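Local coordinates for short-chain dehydrogenase/reductase SDR (Burkholderia phymatum, PDB 5IG2), which binds NAD and probably catalyses oxidation or reduction at a CH-OH group of its substrate, with the dinucleotide as hydride carrier, at residues Trp108-Asn113 against Arg222-Ala227; Asn141-Ile146 against Ala254-Tyr259; Gly154-Pro159 against Pro264-Thr269. One frame throughout, in Å; residues are numbered along the deposited sequence.

Overall arrangement
All three contacts tie an earlier segment of the Rossmann-fold chain (108-113, 141-146, 154-159) to one more than a hundred residues later, and their segments alternate along the sequence. Interactions 1 and 2 lie on opposite sides of the chain's centre, their centres 38 Å apart; both are partly buried, whereas interaction 3 is a surface contact. Interaction 1 sets a glutamate and waters against the first turn of helix 222-236. Interaction 2 puts a histidine of strand 144-149 beside the arginine that follows helix 242-254, with a water between. Interaction 3 has no hydrogen bond across it; a leucine packs on an isoleucine and on polar atoms of a threonine. The second subunit reaches all three.

Interaction 1 (Trp108-Asn113 against Arg222-Ala227); sequences WESSAN and RSQLAA
The first turn of helix 222-236 is met here by E109, at the end of a short 3-10 segment, and the two are joined mainly by polar groups. S223 donates from OG to E109 OE1 at 2.6 Å, a short bond. The hydroxyl comes from above the carboxylate, 37° out of its plane. With chi1 at 85°, S223 OG sits between its own backbone N and carbonyl carbon and can also take a hydrogen bond from F106 N, so a small residue serves as both donor and acceptor at a buried place. The other carboxylate oxygen, E109 OE2, accepts from a water at 2.7 Å, and this water receives S223 N at 2.9 Å. A glutamate suits the spot: its extended chain brings a negative group up to the N-terminal turn, whose amide N-H groups probably help to stabilise the charge.

Q224 spans the second half. Its NE2 lies 3.1 Å from E109 O and packs against E109 CB, and it donates to a second water that is shared with S110 OG. At the far end of the amide, Q224 OE1 accepts from T221 N, just before the helix. T221 OG1 also bonds E109 OE1. S111 takes the N-cap position of helix 112-140, so the contact lies where helix 112-140 and helix 222-236 both begin, with W108 and A112 packed against L138 and H128 of the second subunit.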
ATOM      1  N   TRP B 108     -29.219 -29.813 -48.177  1.00 14.05           N
ATOM      2  CA  TRP B 108     -30.428 -30.641 -48.205  1.00 16.53           C
ATOM      3  C   TRP B 108     -30.961 -30.976 -46.814  1.00 17.58           C
ATOM      4  O   TRP B 108     -32.106 -31.423 -46.700  1.00 17.79           O
ATOM      5  CB  TRP B 108     -30.171 -31.948 -48.965  1.00 13.76           C
ATOM      6  CG  TRP B 108     -29.047 -32.748 -48.373  1.00 15.55           C
ATOM      7  CD1 TRP B 108     -29.132 -33.703 -47.391  1.00 16.27           C
ATOM      8  CD2 TRP B 108     -27.658 -32.641 -48.710  1.00 13.97           C
ATOM      9  NE1 TRP B 108     -27.876 -34.195 -47.099  1.00 16.19           N
ATOM     10  CE2 TRP B 108     -26.955 -33.556 -47.890  1.00 16.98           C
ATOM     11  CE3 TRP B 108     -26.940 -31.856 -49.623  1.00 12.80           C
ATOM     12  CZ2 TRP B 108     -25.568 -33.715 -47.963  1.00 19.89           C
ATOM     13  CZ3 TRP B 108     -25.562 -32.007 -49.692  1.00 16.65           C
ATOM     14  CH2 TRP B 108     -24.889 -32.936 -48.870  1.00 19.24           C
ATOM     15  N   GLU B 109     -30.170 -30.783 -45.755  1.00 14.38           N
ATOM     16  CA  GLU B 109     -30.666 -31.068 -44.413  1.00 14.63           C
ATOM     17  C   GLU B 109     -31.526 -29.950 -43.834  1.00 16.32           C
ATOM     18  O   GLU B 109     -32.215 -30.183 -42.840  1.00 18.75           O
ATOM     19  CB  GLU B 109     -29.496 -31.337 -43.466  1.00 14.44           C
ATOM     20  CG  GLU B 109     -28.736 -32.592 -43.819  1.00 15.18           C
ATOM     21  CD  GLU B 109     -27.586 -32.856 -42.869  1.00 19.07           C
ATOM     22  OE1 GLU B 109     -27.148 -31.912 -42.193  1.00 19.95           O
ATOM     23  OE2 GLU B 109     -27.120 -34.010 -42.808  1.00 21.96           O
ATOM     24  N   SER B 110     -31.486 -28.748 -44.409  1.00 15.73           N
ATOM     25  CA  SER B 110     -32.297 -27.645 -43.912  1.00 15.50           C
ATOM     26  C   SER B 110     -33.770 -27.862 -44.250  1.00 15.42           C
ATOM     27  O   SER B 110     -34.121 -28.550 -45.209  1.00 17.05           O
ATOM     28  CB  SER B 110     -31.833 -26.322 -44.511  1.00 14.80           C
ATOM     29  OG  SER B 110     -30.531 -25.968 -44.075  1.00 17.75           O
ATOM     30  N   SER B 111     -34.637 -27.240 -43.462  1.00 12.87           N
ATOM     31  CA  SER B 111     -36.071 -27.408 -43.631  1.00 17.45           C
ATOM     32  C   SER B 111     -36.636 -26.355 -44.579  1.00 19.53           C
ATOM     33  O   SER B 111     -35.999 -25.337 -44.870  1.00 16.83           O
ATOM     34  CB  SER B 111     -36.779 -27.304 -42.283  1.00 17.37           C
ATOM     35  OG  SER B 111     -36.603 -25.993 -41.772  1.00 14.98           O
ATOM     36  N   ALA B 112     -37.862 -26.610 -45.055  1.00 18.43           N
ATOM     37  CA  ALA B 112     -38.597 -25.574 -45.776  1.00 19.11           C
ATOM     38  C   ALA B 112     -38.717 -24.308 -44.936  1.00 16.87           C
ATOM     39  O   ALA B 112     -38.599 -23.189 -45.455  1.00 15.09           O
ATOM     40  CB  ALA B 112     -39.985 -26.086 -46.176  1.00 14.80           C
ATOM     41  N   ASN B 113     -38.945 -24.466 -43.629  1.00 19.29           N
ATOM     42  CA  ASN B 113     -39.041 -23.307 -42.746  1.00 19.83           C
ATOM     43  C   ASN B 113     -37.737 -22.514 -42.728  1.00 17.13           C
ATOM     44  O   ASN B 113     -37.755 -21.281 -42.615  1.00 16.66           O
ATOM     45  CB  ASN B 113     -39.411 -23.745 -41.323  1.00 18.62           C
ATOM     46  CG  ASN B 113     -40.898 -24.019 -41.147  1.00 20.13           C
ATOM     47  OD1 ASN B 113     -41.716 -23.712 -42.018  1.00 22.41           O
ATOM     48  ND2 ASN B 113     -41.252 -24.590 -40.003  1.00 18.57           N
ATOM     49  N   ARG B 222     -25.665 -33.009 -37.267  1.00 21.64           N
ATOM     50  CA  ARG B 222     -24.226 -32.824 -37.085  1.00 20.84           C
ATOM     51  C   ARG B 222     -23.696 -31.650 -37.913  1.00 20.73           C
ATOM     52  O   ARG B 222     -23.007 -30.767 -37.389  1.00 18.76           O
ATOM     53  CB  ARG B 222     -23.488 -34.115 -37.448  1.00 20.60           C
ATOM     54  CG  ARG B 222     -22.008 -34.079 -37.127  1.00 21.52           C
ATOM     55  CD  ARG B 222     -21.233 -35.077 -37.977  1.00 30.20           C
ATOM     56  NE  ARG B 222     -21.438 -34.790 -39.395  1.00 41.88           N
ATOM     57  CZ  ARG B 222     -20.886 -33.763 -40.045  1.00 43.47           C
ATOM     58  NH1 ARG B 222     -21.139 -33.583 -41.336  1.00 44.27           N
ATOM     59  NH2 ARG B 222     -20.084 -32.912 -39.411  1.00 36.31           N
ATOM     60  N   SER B 223     -24.010 -31.617 -39.214  1.00 18.57           N
ATOM     61  CA  SER B 223     -23.469 -30.550 -40.053  1.00 17.76           C
ATOM     62  C   SER B 223     -24.054 -29.188 -39.680  1.00 17.95           C
ATOM     63  O   SER B 223     -23.395 -28.155 -39.861  1.00 17.16           O
ATOM     64  CB  SER B 223     -23.708 -30.866 -41.537  1.00 19.12           C
ATOM     65  OG  SER B 223     -24.998 -30.455 -41.984  1.00 17.60           O
ATOM     66  N   GLN B 224     -25.279 -29.158 -39.162  1.00 17.61           N
ATOM     67  CA  GLN B 224     -25.842 -27.883 -38.728  1.00 17.56           C
ATOM     68  C   GLN B 224     -25.144 -27.388 -37.470  1.00 17.82           C
ATOM     69  O   GLN B 224     -24.806 -26.207 -37.367  1.00 19.24           O
ATOM     70  CB  GLN B 224     -27.349 -28.025 -38.515  1.00 16.21           C
ATOM     71  CG  GLN B 224     -28.069 -28.272 -39.835  1.00 17.22           C
ATOM     72  CD  GLN B 224     -29.493 -28.770 -39.682  1.00 20.53           C
ATOM     73  OE1 GLN B 224     -29.940 -29.092 -38.579  1.00 21.51           O
ATOM     74  NE2 GLN B 224     -30.218 -28.843 -40.810  1.00 18.57           N
ATOM     75  N   LEU B 225     -24.902 -28.284 -36.513  1.00 18.55           N
ATOM     76  CA  LEU B 225     -24.150 -27.914 -35.319  1.00 22.99           C
ATOM     77  C   LEU B 225     -22.766 -27.390 -35.679  1.00 23.57           C
ATOM     78  O   LEU B 225     -22.309 -26.382 -35.120  1.00 20.67           O
ATOM     79  CB  LEU B 225     -24.032 -29.120 -34.383  1.00 21.18           C
ATOM     80  CG  LEU B 225     -25.341 -29.595 -33.758  1.00 24.47           C
ATOM     81  CD1 LEU B 225     -25.146 -30.965 -33.136  1.00 28.40           C
ATOM     82  CD2 LEU B 225     -25.837 -28.594 -32.734  1.00 19.92           C
ATOM     83  N   ALA B 226     -22.079 -28.074 -36.600  1.00 20.16           N
ATOM     84  CA  ALA B 226     -20.729 -27.666 -36.971  1.00 22.69           C
ATOM     85  C   ALA B 226     -20.736 -26.300 -37.646  1.00 20.95           C
ATOM     86  O   ALA B 226     -19.883 -25.451 -37.359  1.00 18.54           O
ATOM     87  CB  ALA B 226     -20.105 -28.721 -37.884  1.00 20.65           C
ATOM     88  N   ALA B 227     -21.705 -26.067 -38.533  1.00 14.98           N
ATOM     89  CA  ALA B 227     -21.816 -24.766 -39.180  1.00 16.81           C
ATOM     90  C   ALA B 227     -22.096 -23.663 -38.162  1.00 18.23           C
ATOM     91  O   ALA B 227     -21.543 -22.559 -38.264  1.00 18.44           O
ATOM     92  CB  ALA B 227     -22.910 -24.811 -40.249  1.00 15.06           C
TER
HETATM   93  O   HOH W   1     -25.327 -33.707 -40.768  1.00 20.02           O
HETATM   94  O   HOH W   2     -28.691 -27.898 -43.091  1.00 17.47           O

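Interaction 2 (Asn141-Ile146 against Ala254-Tyr259); sequences NEAAHI and AERRFY
H145 and R256 meet at an angle, the imidazole plane standing 73° from the guanidinium plane. The ring meets the beginning of the arginine side chain, H145 CE1 lying 4.2 Å from both R256 CA and R256 CG. The guanidinium lies beyond, carried there by a chain extended from CG to NE. The short side chain of A143, just before the strand, meets it at the NH2 edge, A143 CB lying 3.9 Å from R256 NH2 and near the plane of the flat group.

A water fills the angle between the two side chains. R256 NE donates to it at 2.8 Å in the guanidinium plane, the water donates to A144 O, and H145 ND1 lies 3.1 Å away in a third hydrogen bond. The histidine ring gets there with CG anti to its backbone N (chi1 -151°), and its other nitrogen, NE2, bonds S192 OG of the adjacent strand 189-194. Both ring nitrogens are thus engaged, which should help to hold the ring's rotation.

R256 owes its place to the end of helix 242-254. It is the C-prime residue of a Schellman motif, with positive phi, R257 N reaching back to A252 O and R256 N to I253 O. The chain then turns toward strand 259-260 at the border of the parallel Rossmann sheet, where R257 O also bonds S192 OG. R257 itself runs along its own segment: NE donates to Y259 O at 3.1 Å, and NH1 makes a weak hydrogen bond within its salt bridge to E255 OE1. Next in that segment, F258 N bonds N282 OD1 of the second subunit. On strand 144-149, A144 faces the other way, onto M137 of helix 112-140.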
ATOM      1  N   ASN B 141     -37.808  14.701 -55.064  1.00 27.92           N
ATOM      2  CA  ASN B 141     -36.908  15.557 -55.848  1.00 29.92           C
ATOM      3  C   ASN B 141     -35.710  16.014 -55.019  1.00 30.32           C
ATOM      4  O   ASN B 141     -35.261  17.157 -55.114  1.00 35.05           O
ATOM      5  CB  ASN B 141     -37.645  16.760 -56.435  1.00 34.47           C
ATOM      6  CG  ASN B 141     -38.691  16.356 -57.429  1.00 42.40           C
ATOM      7  OD1 ASN B 141     -38.589  15.304 -58.052  1.00 44.17           O
ATOM      8  ND2 ASN B 141     -39.711  17.187 -57.586  1.00 52.65           N
ATOM      9  N   GLU B 142     -35.191  15.114 -54.195  1.00 25.96           N
ATOM     10  CA  GLU B 142     -34.045  15.400 -53.354  1.00 26.48           C
ATOM     11  C   GLU B 142     -33.050  14.261 -53.481  1.00 24.15           C
ATOM     12  O   GLU B 142     -33.407  13.140 -53.851  1.00 23.71           O
ATOM     13  CB  GLU B 142     -34.435  15.560 -51.882  1.00 25.51           C
ATOM     14  CG  GLU B 142     -35.221  16.801 -51.573  1.00 34.05           C
ATOM     15  CD  GLU B 142     -35.534  16.917 -50.097  1.00 42.95           C
ATOM     16  OE1 GLU B 142     -36.728  17.078 -49.763  1.00 50.83           O
ATOM     17  OE2 GLU B 142     -34.592  16.839 -49.276  1.00 40.15           O
ATOM     18  N   ALA B 143     -31.794  14.567 -53.163  1.00 23.11           N
ATOM     19  CA  ALA B 143     -30.784  13.524 -53.051  1.00 22.27           C
ATOM     20  C   ALA B 143     -31.226  12.492 -52.023  1.00 23.73           C
ATOM     21  O   ALA B 143     -31.650  12.838 -50.914  1.00 25.28           O
ATOM     22  CB  ALA B 143     -29.437  14.127 -52.654  1.00 19.42           C
ATOM     23  N   ALA B 144     -31.153  11.220 -52.404  1.00 18.69           N
ATOM     24  CA  ALA B 144     -31.489  10.130 -51.503  1.00 18.82           C
ATOM     25  C   ALA B 144     -30.680   8.914 -51.919  1.00 22.35           C
ATOM     26  O   ALA B 144     -30.149   8.854 -53.031  1.00 18.97           O
ATOM     27  CB  ALA B 144     -32.993   9.824 -51.510  1.00 17.12           C
ATOM     28  N   HIS B 145     -30.589   7.938 -51.014  1.00 21.26           N
ATOM     29  CA  HIS B 145     -29.706   6.801 -51.242  1.00 19.31           C
ATOM     30  C   HIS B 145     -30.202   5.603 -50.441  1.00 18.52           C
ATOM     31  O   HIS B 145     -30.587   5.741 -49.274  1.00 17.85           O
ATOM     32  CB  HIS B 145     -28.259   7.152 -50.850  1.00 17.03           C
ATOM     33  CG  HIS B 145     -27.212   6.414 -51.623  1.00 17.17           C
ATOM     34  ND1 HIS B 145     -26.822   6.786 -52.891  1.00 16.23           N
ATOM     35  CD2 HIS B 145     -26.457   5.337 -51.298  1.00 16.11           C
ATOM     36  CE1 HIS B 145     -25.876   5.968 -53.317  1.00 15.20           C
ATOM     37  NE2 HIS B 145     -25.639   5.076 -52.370  1.00 15.60           N
ATOM     38  N   ILE B 146     -30.171   4.432 -51.075  1.00 15.32           N
ATOM     39  CA  ILE B 146     -30.560   3.163 -50.471  1.00 12.97           C
ATOM     40  C   ILE B 146     -29.329   2.269 -50.372  1.00 17.38           C
ATOM     41  O   ILE B 146     -28.648   2.029 -51.379  1.00 14.40           O
ATOM     42  CB  ILE B 146     -31.653   2.472 -51.300  1.00 14.19           C
ATOM     43  CG1 ILE B 146     -32.913   3.348 -51.345  1.00 15.55           C
ATOM     44  CG2 ILE B 146     -31.892   1.038 -50.774  1.00 13.60           C
ATOM     45  CD1 ILE B 146     -33.928   2.896 -52.367  1.00 16.43           C
ATOM     46  N   ALA B 254     -21.096   8.924 -49.110  1.00 18.26           N
ATOM     47  CA  ALA B 254     -20.713  10.305 -49.375  1.00 18.12           C
ATOM     48  C   ALA B 254     -20.270  10.492 -50.822  1.00 18.74           C
ATOM     49  O   ALA B 254     -20.601  11.500 -51.454  1.00 19.30           O
ATOM     50  CB  ALA B 254     -19.604  10.717 -48.409  1.00 16.06           C
ATOM     51  N   GLU B 255     -19.532   9.525 -51.364  1.00 20.45           N
ATOM     52  CA  GLU B 255     -19.067   9.573 -52.743  1.00 24.20           C
ATOM     53  C   GLU B 255     -19.955   8.761 -53.679  1.00 20.70           C
ATOM     54  O   GLU B 255     -19.614   8.592 -54.859  1.00 21.48           O
ATOM     55  CB  GLU B 255     -17.612   9.099 -52.820  1.00 27.79           C
ATOM     56  CG  GLU B 255     -17.358   7.754 -52.187  1.00 40.82           C
ATOM     57  CD  GLU B 255     -15.878   7.398 -52.134  1.00 50.95           C
ATOM     58  OE1 GLU B 255     -15.426   6.561 -52.957  1.00 47.45           O
ATOM     59  OE2 GLU B 255     -15.172   7.963 -51.266  1.00 54.78           O
ATOM     60  N   ARG B 256     -21.084   8.265 -53.169  1.00 20.51           N
ATOM     61  CA  ARG B 256     -22.064   7.499 -53.942  1.00 21.59           C
ATOM     62  C   ARG B 256     -21.418   6.317 -54.650  1.00 20.38           C
ATOM     63  O   ARG B 256     -21.764   5.980 -55.782  1.00 21.70           O
ATOM     64  CB  ARG B 256     -22.810   8.402 -54.930  1.00 26.89           C
ATOM     65  CG  ARG B 256     -23.699   9.435 -54.227  1.00 28.78           C
ATOM     66  CD  ARG B 256     -24.482  10.261 -55.218  1.00 33.44           C
ATOM     67  NE  ARG B 256     -25.335  11.257 -54.569  1.00 36.26           N
ATOM     68  CZ  ARG B 256     -24.917  12.464 -54.181  1.00 39.96           C
ATOM     69  NH1 ARG B 256     -23.651  12.820 -54.352  1.00 40.89           N
ATOM     70  NH2 ARG B 256     -25.761  13.317 -53.614  1.00 38.37           N
ATOM     71  N   ARG B 257     -20.478   5.675 -53.968  1.00 20.01           N
ATOM     72  CA  ARG B 257     -19.837   4.484 -54.508  1.00 20.22           C
ATOM     73  C   ARG B 257     -20.738   3.274 -54.294  1.00 19.19           C
ATOM     74  O   ARG B 257     -21.298   3.089 -53.211  1.00 17.95           O
ATOM     75  CB  ARG B 257     -18.481   4.257 -53.840  1.00 20.27           C
ATOM     76  CG  ARG B 257     -17.759   3.024 -54.351  1.00 25.67           C
ATOM     77  CD  ARG B 257     -16.329   2.934 -53.851  1.00 29.79           C
ATOM     78  NE  ARG B 257     -16.216   2.177 -52.610  1.00 32.49           N
ATOM     79  CZ  ARG B 257     -15.896   2.711 -51.433  1.00 38.05           C
ATOM     80  NH1 ARG B 257     -15.659   4.016 -51.327  1.00 36.49           N
ATOM     81  NH2 ARG B 257     -15.805   1.935 -50.360  1.00 40.01           N
ATOM     82  N   PHE B 258     -20.863   2.437 -55.327  1.00 17.14           N
ATOM     83  CA  PHE B 258     -21.810   1.324 -55.265  1.00 15.39           C
ATOM     84  C   PHE B 258     -21.291   0.159 -54.416  1.00 14.37           C
ATOM     85  O   PHE B 258     -21.943  -0.254 -53.452  1.00 14.92           O
ATOM     86  CB  PHE B 258     -22.156   0.838 -56.678  1.00 15.88           C
ATOM     87  CG  PHE B 258     -23.116  -0.319 -56.683  1.00 14.60           C
ATOM     88  CD1 PHE B 258     -24.472  -0.104 -56.504  1.00 14.94           C
ATOM     89  CD2 PHE B 258     -22.659  -1.622 -56.819  1.00 16.79           C
ATOM     90  CE1 PHE B 258     -25.359  -1.171 -56.482  1.00 16.63           C
ATOM     91  CE2 PHE B 258     -23.546  -2.694 -56.792  1.00 13.84           C
ATOM     92  CZ  PHE B 258     -24.897  -2.460 -56.622  1.00 14.01           C
ATOM     93  N   TYR B 259     -20.144  -0.418 -54.782  1.00 14.99           N
ATOM     94  CA  TYR B 259     -19.625  -1.589 -54.078  1.00 12.59           C
ATOM     95  C   TYR B 259     -18.889  -1.163 -52.820  1.00 15.72           C
ATOM     96  O   TYR B 259     -17.901  -0.423 -52.896  1.00 17.66           O
ATOM     97  CB  TYR B 259     -18.676  -2.392 -54.966  1.00 12.36           C
ATOM     98  CG  TYR B 259     -19.359  -3.122 -56.092  1.00 13.75           C
ATOM     99  CD1 TYR B 259     -20.116  -4.265 -55.841  1.00 12.09           C
ATOM    100  CD2 TYR B 259     -19.260  -2.666 -57.403  1.00 15.93           C
ATOM    101  CE1 TYR B 259     -20.747  -4.938 -56.870  1.00 16.63           C
ATOM    102  CE2 TYR B 259     -19.896  -3.330 -58.444  1.00 18.12           C
ATOM    103  CZ  TYR B 259     -20.639  -4.463 -58.169  1.00 16.93           C
ATOM    104  OH  TYR B 259     -21.258  -5.129 -59.193  1.00 15.25           O
TER
HETATM  105  O   HOH W   3     -27.478   9.541 -54.146  1.00 20.26           O

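Interaction 3 (Gly154-Pro159 against Pro264-Thr269); sequences GLLSPP and PAILAT
L156 and T269 bring the backbones to their nearest, CA to CA 7.6 Å, where a loop that becomes extended from L156 on passes the first turn of a helix whose chain has helical torsions from P264 onward. L156 does the touching for the loop. Its CG stands anti to the carbonyl carbon (chi1 -60°), which aims the branched end at the helix: CD1 meets I266 and T269 OG1, while CD2 points at T269 O. L156 CD1 and I266 CD1 meet tip to tip at 3.7 Å, an apolar contact in which I266 also offers CG1. I266 reaches it with CG1 anti to its own N (chi1 -157°).

T269 crosses L156 at about a right angle. It has two conformers, so its contacts are less certain; in the one described, L156 CD2 is 3.2 Å from T269 O, a doubtful approach, and T269 OG1 is 3.6 Å from L156 CD1. T269 OG1 also lies 3.1 Å from I266 O of its own segment, and threonine's small branched side chain suits an exposed helix start. Leucine on the loop and isoleucine on the helix side suit the middle, their methyl tips packing without polar groups to satisfy.

In SDR enzymes the loop after the fifth strand lies beside the active site, and here the I266 side chain is about 10 Å from the bound NAD and that of L156 about 9 Å from that of K168. L156 O accepts from H169 NE2 on helix 162-185, L156 also packs on V270 of helix 267-279, and S157 OG bonds S173 and E176 of the second subunit. The loop therefore lies between those two helices, close to the subunit interface.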
ATOM      1  N   GLY B 154     -22.493 -13.087 -50.545  1.00  9.96           N
ATOM      2  CA  GLY B 154     -23.164 -12.804 -51.794  1.00 12.71           C
ATOM      3  C   GLY B 154     -22.231 -12.766 -52.978  1.00 12.32           C
ATOM      4  O   GLY B 154     -22.674 -12.588 -54.119  1.00 14.70           O
ATOM      5  N   LEU B 155     -20.932 -12.912 -52.727  1.00 10.43           N
ATOM      6  CA  LEU B 155     -19.924 -12.933 -53.772  1.00 12.76           C
ATOM      7  C   LEU B 155     -19.215 -14.271 -53.868  1.00 13.87           C
ATOM      8  O   LEU B 155     -18.533 -14.517 -54.865  1.00 21.40           O
ATOM      9  CB  LEU B 155     -18.878 -11.830 -53.532  1.00 14.83           C
ATOM     10  CG  LEU B 155     -19.399 -10.404 -53.328  1.00 15.73           C
ATOM     11  CD1 LEU B 155     -18.247  -9.485 -52.875  1.00 13.51           C
ATOM     12  CD2 LEU B 155     -20.054  -9.894 -54.601  1.00 11.39           C
ATOM     13  N   LEU B 156     -19.352 -15.127 -52.854  1.00 14.59           N
ATOM     14  CA  LEU B 156     -18.738 -16.443 -52.744  1.00 12.15           C
ATOM     15  C   LEU B 156     -19.826 -17.449 -52.412  1.00 12.75           C
ATOM     16  O   LEU B 156     -20.963 -17.082 -52.109  1.00 14.88           O
ATOM     17  CB  LEU B 156     -17.685 -16.477 -51.633  1.00 15.79           C
ATOM     18  CG  LEU B 156     -16.515 -15.518 -51.751  1.00 20.47           C
ATOM     19  CD1 LEU B 156     -15.739 -15.508 -50.456  1.00 24.71           C
ATOM     20  CD2 LEU B 156     -15.632 -15.972 -52.882  1.00 22.12           C
ATOM     21  N   SER B 157     -19.466 -18.727 -52.422  1.00 10.36           N
ATOM     22  CA  SER B 157     -20.383 -19.798 -52.026  1.00 10.06           C
ATOM     23  C   SER B 157     -19.667 -20.744 -51.066  1.00 14.34           C
ATOM     24  O   SER B 157     -19.331 -21.885 -51.413  1.00 15.62           O
ATOM     25  CB  SER B 157     -20.932 -20.526 -53.251  1.00 12.14           C
ATOM     26  OG  SER B 157     -21.592 -19.600 -54.099  1.00 13.75           O
ATOM     27  N   PRO B 158     -19.428 -20.291 -49.832  1.00 14.65           N
ATOM     28  CA  PRO B 158     -18.772 -21.156 -48.844  1.00 16.21           C
ATOM     29  C   PRO B 158     -19.655 -22.331 -48.464  1.00 14.90           C
ATOM     30  O   PRO B 158     -20.893 -22.210 -48.415  1.00 15.61           O
ATOM     31  CB  PRO B 158     -18.553 -20.222 -47.640  1.00 16.52           C
ATOM     32  CG  PRO B 158     -18.941 -18.838 -48.098  1.00 20.89           C
ATOM     33  CD  PRO B 158     -19.826 -18.982 -49.284  1.00 14.40           C
ATOM     34  N   PRO B 159     -19.063 -23.476 -48.131  1.00 17.48           N
ATOM     35  CA  PRO B 159     -19.868 -24.666 -47.832  1.00 17.36           C
ATOM     36  C   PRO B 159     -20.690 -24.533 -46.554  1.00 15.94           C
ATOM     37  O   PRO B 159     -20.347 -23.785 -45.633  1.00 15.39           O
ATOM     38  CB  PRO B 159     -18.823 -25.784 -47.715  1.00 17.61           C
ATOM     39  CG  PRO B 159     -17.527 -25.096 -47.508  1.00 23.08           C
ATOM     40  CD  PRO B 159     -17.624 -23.774 -48.194  1.00 21.34           C
ATOM     41  N   PRO B 264     -11.309  -6.026 -47.952  1.00 18.19           N
ATOM     42  CA  PRO B 264     -10.792  -6.325 -49.297  1.00 18.06           C
ATOM     43  C   PRO B 264      -9.891  -7.546 -49.345  1.00 19.57           C
ATOM     44  O   PRO B 264      -9.609  -8.046 -50.442  1.00 22.93           O
ATOM     45  CB  PRO B 264     -10.027  -5.049 -49.670  1.00 22.53           C
ATOM     46  CG  PRO B 264      -9.615  -4.478 -48.357  1.00 23.85           C
ATOM     47  CD  PRO B 264     -10.756  -4.772 -47.416  1.00 21.59           C
ATOM     48  N   ALA B 265      -9.442  -8.059 -48.201  1.00 17.58           N
ATOM     49  CA  ALA B 265      -8.699  -9.309 -48.219  1.00 22.41           C
ATOM     50  C   ALA B 265      -9.501 -10.445 -48.848  1.00 19.91           C
ATOM     51  O   ALA B 265      -8.908 -11.442 -49.276  1.00 23.60           O
ATOM     52  CB  ALA B 265      -8.271  -9.683 -46.799  1.00 22.83           C
ATOM     53  N   ILE B 266     -10.832 -10.322 -48.909  1.00 13.50           N
ATOM     54  CA  ILE B 266     -11.669 -11.349 -49.529  1.00 16.32           C
ATOM     55  C   ILE B 266     -11.434 -11.475 -51.030  1.00 16.34           C
ATOM     56  O   ILE B 266     -11.859 -12.459 -51.642  1.00 15.50           O
ATOM     57  CB  ILE B 266     -13.164 -11.050 -49.268  1.00 16.55           C
ATOM     58  CG1 ILE B 266     -14.010 -12.319 -49.388  1.00 22.81           C
ATOM     59  CG2 ILE B 266     -13.693  -9.979 -50.228  1.00 13.56           C
ATOM     60  CD1 ILE B 266     -13.769 -13.327 -48.261  1.00 26.56           C
ATOM     61  N   LEU B 267     -10.755 -10.508 -51.641  1.00 17.59           N
ATOM     62  CA  LEU B 267     -10.722 -10.443 -53.096  1.00 19.52           C
ATOM     63  C   LEU B 267      -9.982 -11.627 -53.720  1.00 18.33           C
ATOM     64  O   LEU B 267     -10.320 -12.029 -54.836  1.00 16.09           O
ATOM     65  CB  LEU B 267     -10.115  -9.108 -53.534  1.00 21.15           C
ATOM     66  CG  LEU B 267     -11.113  -7.954 -53.369  1.00 24.05           C
ATOM     67  CD1 LEU B 267     -10.449  -6.599 -53.542  1.00 24.29           C
ATOM     68  CD2 LEU B 267     -12.275  -8.120 -54.346  1.00 24.75           C
ATOM     69  N   ALA B 268      -9.002 -12.217 -53.031  1.00 15.93           N
ATOM     70  CA  ALA B 268      -8.337 -13.387 -53.606  1.00 18.06           C
ATOM     71  C   ALA B 268      -9.328 -14.521 -53.861  1.00 16.57           C
ATOM     72  O   ALA B 268      -9.315 -15.139 -54.932  1.00 16.38           O
ATOM     73  CB  ALA B 268      -7.201 -13.862 -52.697  1.00 16.64           C
ATOM     74  N   THR B 269     -10.212 -14.796 -52.903  1.00 12.00           N
ATOM     75  CA  THR B 269     -11.132 -15.900 -53.112  0.72 15.47           C
ATOM     76  C   THR B 269     -12.326 -15.501 -53.969  1.00 15.72           C
ATOM     77  O   THR B 269     -12.920 -16.372 -54.616  1.00 15.89           O
ATOM     78  CB  THR B 269     -11.603 -16.495 -51.777  0.72 20.02           C
ATOM     79  OG1 THR B 269     -12.167 -15.470 -50.949  0.72 20.12           O
ATOM     80  CG2 THR B 269     -10.435 -17.169 -51.050  0.72 21.66           C
TER